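Local coordinates for glutamyl endopeptidase (Staphylococcus epidermidis, PDB 6PYM), which cleaves proteins preferentially on the carbonyl side of glutamate, and also after aspartate, as a secreted serine endopeptidase of the S1B family, at residues 48-53 with 93-98. The protein carries 1 engineered substitution. Sequence-based numbering, arbitrary orientation.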
loop_
_atom_site.group_PDB
_atom_site.type_symbol
_atom_site.label_atom_id
_atom_site.label_comp_id
_atom_site.label_asym_id
_atom_site.label_seq_id
_atom_site.Cartn_x
_atom_site.Cartn_y
_atom_site.Cartn_z
ATOM N N THR A 48 1.914 5.065 -0.294
ATOM C CA THR A 48 0.519 5.133 0.110
ATOM C C THR A 48 -0.162 6.178 -0.779
ATOM O O THR A 48 0.373 6.554 -1.829
ATOM C CB THR A 48 0.418 5.392 1.624
ATOM O OG1 THR A 48 -0.950 5.333 2.032
ATOM C CG2 THR A 48 0.997 6.750 1.988
ATOM N N ASN A 49 -1.348 6.634 -0.371
ATOM C CA ASN A 49 -2.077 7.634 -1.142
ATOM C C ASN A 49 -1.789 9.048 -0.641
ATOM O O ASN A 49 -1.525 9.269 0.544
ATOM C CB ASN A 49 -3.592 7.451 -1.028
ATOM C CG ASN A 49 -4.106 6.129 -1.560
ATOM O OD1 ASN A 49 -5.140 5.657 -1.091
ATOM N ND2 ASN A 49 -3.436 5.549 -2.553
ATOM N N LYS A 50 -1.921 10.019 -1.554
ATOM C CA LYS A 50 -1.972 11.422 -1.143
ATOM C C LYS A 50 -3.072 11.659 -0.126
ATOM O O LYS A 50 -2.866 12.359 0.871
ATOM C CB LYS A 50 -2.197 12.339 -2.347
ATOM C CG LYS A 50 -1.017 12.408 -3.290
ATOM C CD LYS A 50 -1.343 13.233 -4.516
ATOM C CE LYS A 50 -0.131 13.366 -5.413
ATOM N NZ LYS A 50 -0.450 14.006 -6.714
ATOM N N HIS A 51 -4.259 11.106 -0.364
ATOM C CA HIS A 51 -5.364 11.446 0.524
ATOM C C HIS A 51 -5.171 10.863 1.917
ATOM O O HIS A 51 -5.769 11.361 2.878
ATOM C CB HIS A 51 -6.732 11.116 -0.093
ATOM C CG HIS A 51 -7.169 9.690 0.060
ATOM N ND1 HIS A 51 -7.006 8.746 -0.933
ATOM C CD2 HIS A 51 -7.834 9.069 1.065
ATOM C CE1 HIS A 51 -7.531 7.601 -0.535
ATOM N NE2 HIS A 51 -8.036 7.768 0.674
ATOM N N VAL A 52 -4.339 9.829 2.049
ATOM C CA VAL A 52 -3.978 9.315 3.366
ATOM C C VAL A 52 -3.015 10.268 4.065
ATOM O O VAL A 52 -3.285 10.736 5.179
ATOM C CB VAL A 52 -3.400 7.893 3.255
ATOM C CG1 VAL A 52 -2.801 7.441 4.589
ATOM C CG2 VAL A 52 -4.478 6.913 2.819
ATOM N N VAL A 53 -1.890 10.589 3.421
ATOM C CA VAL A 53 -0.920 11.470 4.069
ATOM C C VAL A 53 -1.479 12.873 4.284
ATOM O O VAL A 53 -1.073 13.556 5.230
ATOM C CB VAL A 53 0.441 11.497 3.348
ATOM C CG1 VAL A 53 1.090 10.123 3.363
ATOM C CG2 VAL A 53 0.302 12.019 1.937
ATOM N N ASP A 93 -3.275 9.587 -7.079
ATOM C CA ASP A 93 -3.349 9.533 -5.617
ATOM C C ASP A 93 -2.198 8.700 -5.039
ATOM O O ASP A 93 -2.399 7.658 -4.405
ATOM C CB ASP A 93 -4.701 8.950 -5.211
ATOM C CG ASP A 93 -5.089 9.265 -3.785
ATOM O OD1 ASP A 93 -4.315 9.922 -3.068
ATOM O OD2 ASP A 93 -6.196 8.824 -3.394
ATOM N N LEU A 94 -0.967 9.182 -5.237
ATOM C CA LEU A 94 0.234 8.449 -4.842
ATOM C C LEU A 94 1.181 9.371 -4.096
ATOM O O LEU A 94 1.462 10.485 -4.554
ATOM C CB LEU A 94 0.957 7.908 -6.074
ATOM C CG LEU A 94 2.267 7.161 -5.806
ATOM C CD1 LEU A 94 2.033 5.886 -4.984
ATOM C CD2 LEU A 94 2.971 6.856 -7.124
ATOM N N ALA A 95 1.712 8.896 -2.976
ATOM C CA ALA A 95 2.745 9.615 -2.254
ATOM C C ALA A 95 3.744 8.630 -1.674
ATOM O O ALA A 95 3.393 7.502 -1.305
ATOM C CB ALA A 95 2.157 10.452 -1.113
ATOM N N ILE A 96 4.998 9.065 -1.604
ATOM C CA ILE A 96 6.006 8.399 -0.790
ATOM C C ILE A 96 5.943 9.020 0.591
ATOM O O ILE A 96 5.878 10.250 0.724
ATOM C CB ILE A 96 7.411 8.589 -1.386
ATOM C CG1 ILE A 96 7.502 7.997 -2.795
ATOM C CG2 ILE A 96 8.469 8.003 -0.450
ATOM C CD1 ILE A 96 8.764 8.408 -3.556
ATOM N N LEU A 97 5.958 8.188 1.621
ATOM C CA LEU A 97 6.166 8.664 2.982
ATOM C C LEU A 97 7.509 8.121 3.441
ATOM O O LEU A 97 7.694 6.903 3.543
ATOM C CB LEU A 97 5.056 8.224 3.933
ATOM C CG LEU A 97 5.256 8.675 5.387
ATOM C CD1 LEU A 97 5.192 10.194 5.527
ATOM C CD2 LEU A 97 4.240 8.020 6.288
ATOM N N ARG A 98 8.457 9.023 3.672
ATOM C CA ARG A 98 9.712 8.653 4.298
ATOM C C ARG A 98 9.497 8.654 5.801
ATOM O O ARG A 98 8.891 9.587 6.339
ATOM C CB ARG A 98 10.786 9.667 3.912
ATOM C CG ARG A 98 12.182 9.358 4.409
ATOM C CD ARG A 98 13.202 10.171 3.621
ATOM N NE ARG A 98 13.315 9.676 2.251
ATOM C CZ ARG A 98 13.437 10.448 1.177
ATOM N NH1 ARG A 98 13.457 11.767 1.296
ATOM N NH2 ARG A 98 13.534 9.891 -0.023
#
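With CG of D93 anti to its backbone N (chi1 -161°) and CG of H51 set between its own N and carbonyl carbon (chi1 83°), the carboxylate and the imidazole meet edge to tip. D93 OD2 offers its syn lone pair to H51 ND1 at 2.6 Å; the oxygen lies in the ring plane and the bond is nearly straight at the hydrogen, although ring and carboxylate planes are turned 43° apart. The second oxygen is held too: H51 N donates to the syn lone pair of D93 OD1 at 3.0 Å. One residue's backbone and ring thus grip both carboxylate oxygens, which fixes the rotation of the acid, while K50 N lies 2.8 Å from OD1 at the start of helix 50-53. H51 and D93 are the predicted histidine and aspartate of the charge relay system in this trypsin-like fold; the third position, that of the nucleophilic serine, carries the engineered A169, against which H51 and N49 pack. The pair sits where the six-stranded antiparallel barrel brings the end of strand 45-48 beside the start of strand 95-99. Evidence for that register is the hydrogen-bonded antiparallel pair T48 and A95: T48 N reaches A95 O at 3.0 Å, and A95 N returns to T48 O at 2.9 Å. N49 CB and CG lie over one face of the D93 carboxylate, the amide turned only moderately from it; ND2 makes a weak, bent bond to D93 O (3.0 Å), its stronger partner being H184 O. The extended K50 chain runs past L94 O, its CG 3.4 Å from that oxygen, and carries NZ to the carbonyls of Y88 and G90. Beyond the polar region, V53 CG2 rests on A95 CB at 3.9 Å, and V53 and L97 both touch I85 of strand 80-87.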